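Local atomic coordinates of homospermidine synthase (Legionella pneumophila subsp. pneumophila str. Philadelphia 1, PDB entry 2PH5), a protein that probably catalyses the formation of homospermidine, a polyamine, and binds NAD in a Rossmann-type domain. Residues R328-E333 with K340-N345; F222-T225 with G230-L233. All coordinates share one frame; numbering follows the deposited sequence.

Contact 1: residues R328-E333 with K340-N345; sequences RLSIFE and KPQNKN
Gln342 lays its side chain across the end of Glu333. The overlap begins at the methylene next to the amide: Gln342 CG is 3.4 Å from Glu333 OE1. Gln342 CD follows, 3.6 Å from Glu333 OE1. The amide and carboxylate planes stand nearly at right angles, 87° apart, so the two flat groups do not stack. Two torsions bring the Gln342 amide here. CG lies beside the backbone N, anti to the carbonyl carbon, and the chain then bends at chi2 (94°), which turns the amide toward the helix. Glu333 reaches out differently. Its CG is anti to the backbone N (chi1 173°) and the chain is extended beyond it, so the carboxylate stands clear of the helix backbone. The model puts Gln342 OE1 2.9 Å from Glu333 OE1 and 3.2 Å from the backbone O of Ser330. The two amide atoms of Gln342 have probably been exchanged in the model, so which atom sits there is doubtful. Ser330 adds little through its side chain; its CB lies at the margin of the contact.

The carboxylate also has firm partners outside the two segments. Glu333 OE1 forms a salt bridge with Lys217 and OE2 accepts a hydrogen bond from Gly220 N, so both oxygens are held and the rotation of the group is limited.

The contact is structural packing within the saccharopine dehydrogenase C-terminal family region, away from the NAD site. It closes a helix-loop-strand connection. Helix 325-336 runs into the loop that leads to strand 344-347, which lies parallel to strand 221-224, and Gln342 folds back from that loop onto the helix.

Contact 2: residues F222-T225 with G230-L233; sequences FVNT and GLIL
Phe222 reaches from strand 221-224 to the side chains of Ile232 and Leu231 on helix 228-236. Phe222 CB only skirts the isoleucine, 4.2 Å from Ile232 CD1. Phe222 CG comes nearer, 3.8 Å from Ile232 CD1. With CG anti to the backbone N (chi1 -163°), the ring extends toward the helix. CD2 then meets both CD1 and CG1 of Ile232. Phe222 CE2 lies 3.6 Å from Ile232 CG1. Ile232 CG1 sits over one face of the Phe222 ring, 3.7 Å from the ring centroid and 15° off the normal, a CH-pi contact. The far rim turns to the other residue. Phe222 CE1 is 3.6 Å from Leu231 CD2, and CZ touches the same methyl, which lies at the ring edge, in the ring plane. Leu231 CD2 also rests against the amide of Asn224, 3.8 Å from Asn224 ND2. Ser330 and Ile331 of helix 325-336 touch Phe222 as well.

The contact is apolar in character, with no hydrogen bond between the two segments. Burial of Phe222, Leu231 and Ile232 therefore accounts for it, and between these segments the buried Asn224 amide contributes packing only.

Contacts 1 and 2 lie side by side, with centres 8 Å apart, and meet at the pair of parallel strands 221-224 and 344-347. Lys344 O of contact 1 is 2.9 Å from Phe222 N of contact 2, a probable hydrogen bond between these strands. The helix of contact 1 joins strand 221-224 as well: Ser330 OG lies 2.8 Å from Val223 N, a probable hydrogen bond. Phe222 of contact 2 also touches Gln342 of contact 1. Contact 2 is the one closer to the cofactor: the Asn224 side chain is about 8 Å from bound NAD and from the side chain of Cys23, an NAD-binding residue. Residues flanking contact 1 on its helix also pack on the second subunit.

Contact 1: residues R328-E333 with K340-N345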
loop_
_atom_site.group_PDB
_atom_site.type_symbol
_atom_site.label_atom_id
_atom_site.label_comp_id
_atom_site.label_asym_id
_atom_site.label_seq_id
_atom_site.Cartn_x
_atom_site.Cartn_y
_atom_site.Cartn_z
ATOM N N ARG A 328 -0.589 6.238 -1.299
ATOM C CA ARG A 328 -0.677 4.955 -0.607
ATOM C C ARG A 328 0.676 4.292 -0.703
ATOM O O ARG A 328 1.205 3.778 0.287
ATOM C CB ARG A 328 -1.727 4.057 -1.247
ATOM C CG ARG A 328 -3.120 4.619 -1.168
ATOM C CD ARG A 328 -4.094 3.834 -2.049
ATOM N NE ARG A 328 -5.223 4.679 -2.411
ATOM C CZ ARG A 328 -6.126 4.382 -3.333
ATOM N NH1 ARG A 328 -7.111 5.240 -3.582
ATOM N NH2 ARG A 328 -6.046 3.231 -3.994
ATOM N N LEU A 329 1.237 4.319 -1.904
ATOM C CA LEU A 329 2.550 3.750 -2.141
ATOM C C LEU A 329 3.559 4.548 -1.320
ATOM O O LEU A 329 4.510 3.988 -0.782
ATOM C CB LEU A 329 2.912 3.837 -3.631
ATOM C CG LEU A 329 2.065 3.041 -4.626
ATOM C CD1 LEU A 329 2.473 3.379 -6.059
ATOM C CD2 LEU A 329 2.239 1.558 -4.378
ATOM N N SER A 330 3.345 5.858 -1.221
ATOM C CA SER A 330 4.253 6.716 -0.466
ATOM C C SER A 330 4.292 6.357 1.012
ATOM O O SER A 330 5.365 6.189 1.593
ATOM C CB SER A 330 3.863 8.186 -0.637
ATOM O OG SER A 330 4.121 8.624 -1.958
ATOM N N ILE A 331 3.117 6.250 1.620
ATOM C CA ILE A 331 3.022 5.878 3.026
ATOM C C ILE A 331 3.680 4.505 3.224
ATOM O O ILE A 331 4.439 4.304 4.174
ATOM C CB ILE A 331 1.544 5.840 3.463
ATOM C CG1 ILE A 331 1.010 7.278 3.547
ATOM C CG2 ILE A 331 1.397 5.103 4.784
ATOM C CD1 ILE A 331 -0.498 7.376 3.630
ATOM N N PHE A 332 3.397 3.569 2.318
ATOM C CA PHE A 332 3.978 2.230 2.391
ATOM C C PHE A 332 5.508 2.332 2.435
ATOM O O PHE A 332 6.157 1.697 3.273
ATOM C CB PHE A 332 3.512 1.392 1.190
ATOM C CG PHE A 332 4.130 0.015 1.114
ATOM C CD1 PHE A 332 5.372 -0.175 0.503
ATOM C CD2 PHE A 332 3.463 -1.095 1.636
ATOM C CE1 PHE A 332 5.942 -1.451 0.409
ATOM C CE2 PHE A 332 4.029 -2.375 1.546
ATOM C CZ PHE A 332 5.270 -2.549 0.931
ATOM N N GLU A 333 6.071 3.150 1.545
ATOM C CA GLU A 333 7.516 3.356 1.466
ATOM C C GLU A 333 8.051 4.072 2.716
ATOM O O GLU A 333 9.175 3.811 3.148
ATOM C CB GLU A 333 7.848 4.152 0.192
ATOM C CG GLU A 333 9.297 4.596 0.038
ATOM C CD GLU A 333 9.556 5.304 -1.296
ATOM O OE1 GLU A 333 8.814 6.258 -1.629
ATOM O OE2 GLU A 333 10.507 4.909 -2.017
ATOM N N LYS A 340 11.171 7.230 8.278
ATOM C CA LYS A 340 12.089 8.249 7.786
ATOM C C LYS A 340 11.482 8.776 6.491
ATOM O O LYS A 340 11.410 8.050 5.499
ATOM C CB LYS A 340 13.446 7.635 7.437
ATOM C CG LYS A 340 14.614 8.065 8.285
ATOM C CD LYS A 340 14.616 7.334 9.612
ATOM C CE LYS A 340 16.051 7.089 10.075
ATOM N NZ LYS A 340 16.868 8.338 10.008
ATOM N N PRO A 341 11.045 10.040 6.479
ATOM C CA PRO A 341 10.454 10.601 5.262
ATOM C C PRO A 341 11.419 10.626 4.079
ATOM O O PRO A 341 12.616 10.870 4.240
ATOM C CB PRO A 341 10.009 11.997 5.704
ATOM C CG PRO A 341 10.946 12.320 6.828
ATOM C CD PRO A 341 11.025 11.019 7.576
ATOM N N GLN A 342 10.880 10.347 2.895
ATOM C CA GLN A 342 11.657 10.332 1.659
ATOM C C GLN A 342 12.386 11.662 1.514
ATOM O O GLN A 342 11.888 12.699 1.947
ATOM C CB GLN A 342 10.734 10.136 0.450
ATOM C CG GLN A 342 10.061 8.772 0.321
ATOM C CD GLN A 342 8.668 8.709 0.935
ATOM O OE1 GLN A 342 7.794 8.001 0.431
ATOM N NE2 GLN A 342 8.460 9.436 2.030
ATOM N N ASN A 343 13.562 11.638 0.898
ATOM C CA ASN A 343 14.325 12.867 0.717
ATOM C C ASN A 343 13.708 13.772 -0.352
ATOM O O ASN A 343 14.149 14.909 -0.542
ATOM C CB ASN A 343 15.781 12.543 0.357
ATOM C CG ASN A 343 16.506 11.816 1.477
ATOM O OD1 ASN A 343 16.324 12.133 2.658
ATOM N ND2 ASN A 343 17.344 10.846 1.116
ATOM N N LYS A 344 12.675 13.281 -1.032
ATOM C CA LYS A 344 12.036 14.063 -2.081
ATOM C C LYS A 344 10.508 14.073 -1.967
ATOM O O LYS A 344 9.901 13.068 -1.614
ATOM C CB LYS A 344 12.462 13.503 -3.439
ATOM C CG LYS A 344 12.682 14.542 -4.495
ATOM C CD LYS A 344 11.369 15.216 -4.851
ATOM C CE LYS A 344 11.589 16.652 -5.321
ATOM N NZ LYS A 344 12.064 17.528 -4.202
ATOM N N ASN A 345 9.894 15.220 -2.253
ATOM C CA ASN A 345 8.439 15.350 -2.212
ATOM C C ASN A 345 7.942 15.843 -3.568
ATOM O O ASN A 345 8.634 16.591 -4.261
ATOM C CB ASN A 345 7.988 16.353 -1.147
ATOM C CG ASN A 345 8.037 15.785 0.248
ATOM O OD1 ASN A 345 7.820 14.597 0.449
ATOM N ND2 ASN A 345 8.296 16.636 1.225
#

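Contact 2: residues F222-T225 with G230-L233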
loop_
_atom_site.group_PDB
_atom_site.type_symbol
_atom_site.label_atom_id
_atom_site.label_comp_id
_atom_site.label_asym_id
_atom_site.label_seq_id
_atom_site.Cartn_x
_atom_site.Cartn_y
_atom_site.Cartn_z
ATOM N N PHE A 222 7.791 11.153 -1.893
ATOM C CA PHE A 222 6.450 11.067 -1.342
ATOM C C PHE A 222 5.559 11.877 -2.293
ATOM O O PHE A 222 5.730 13.089 -2.441
ATOM C CB PHE A 222 6.417 11.641 0.076
ATOM C CG PHE A 222 5.206 11.228 0.865
ATOM C CD1 PHE A 222 3.964 11.818 0.625
ATOM C CD2 PHE A 222 5.295 10.226 1.836
ATOM C CE1 PHE A 222 2.829 11.418 1.339
ATOM C CE2 PHE A 222 4.166 9.820 2.554
ATOM C CZ PHE A 222 2.928 10.417 2.307
ATOM N N VAL A 223 4.629 11.190 -2.951
ATOM C CA VAL A 223 3.728 11.818 -3.908
ATOM C C VAL A 223 2.308 11.927 -3.349
ATOM O O VAL A 223 1.766 10.971 -2.786
ATOM C CB VAL A 223 3.724 11.019 -5.238
ATOM C CG1 VAL A 223 2.975 11.783 -6.326
ATOM C CG2 VAL A 223 5.157 10.776 -5.684
ATOM N N ASN A 224 1.705 13.103 -3.504
ATOM C CA ASN A 224 0.369 13.327 -2.980
ATOM C C ASN A 224 -0.355 14.420 -3.748
ATOM O O ASN A 224 0.263 15.266 -4.397
ATOM C CB ASN A 224 0.457 13.680 -1.493
ATOM C CG ASN A 224 -0.898 13.666 -0.802
ATOM O OD1 ASN A 224 -1.802 12.923 -1.185
ATOM N ND2 ASN A 224 -1.034 14.483 0.238
ATOM N N THR A 225 -1.678 14.390 -3.685
ATOM C CA THR A 225 -2.474 15.376 -4.381
ATOM C C THR A 225 -2.412 16.716 -3.672
ATOM O O THR A 225 -2.860 17.729 -4.203
ATOM C CB THR A 225 -3.909 14.890 -4.514
ATOM O OG1 THR A 225 -4.380 14.436 -3.242
ATOM C CG2 THR A 225 -3.960 13.725 -5.516
ATOM N N GLY A 230 2.333 17.663 4.928
ATOM C CA GLY A 230 1.139 17.711 5.746
ATOM C C GLY A 230 0.665 16.291 6.035
ATOM O O GLY A 230 0.399 15.935 7.184
ATOM N N LEU A 231 0.570 15.462 4.999
ATOM C CA LEU A 231 0.117 14.087 5.195
ATOM C C LEU A 231 1.078 13.290 6.078
ATOM O O LEU A 231 0.652 12.577 6.983
ATOM C CB LEU A 231 -0.070 13.384 3.851
ATOM C CG LEU A 231 -0.549 11.931 3.893
ATOM C CD1 LEU A 231 -1.907 11.819 4.580
ATOM C CD2 LEU A 231 -0.622 11.422 2.470
ATOM N N ILE A 232 2.372 13.427 5.818
ATOM C CA ILE A 232 3.392 12.736 6.593
ATOM C C ILE A 232 3.294 13.076 8.084
ATOM O O ILE A 232 3.223 12.180 8.932
ATOM C CB ILE A 232 4.795 13.111 6.087
ATOM C CG1 ILE A 232 4.973 12.598 4.658
ATOM C CG2 ILE A 232 5.866 12.549 7.021
ATOM C CD1 ILE A 232 6.281 12.999 4.025
ATOM N N LEU A 233 3.286 14.372 8.388
ATOM C CA LEU A 233 3.203 14.841 9.768
ATOM C C LEU A 233 1.948 14.274 10.454
ATOM O O LEU A 233 2.029 13.738 11.559
ATOM C CB LEU A 233 3.189 16.376 9.816
ATOM C CG LEU A 233 3.538 16.999 11.174
ATOM C CD1 LEU A 233 5.051 16.881 11.383
ATOM C CD2 LEU A 233 3.118 18.466 11.234
#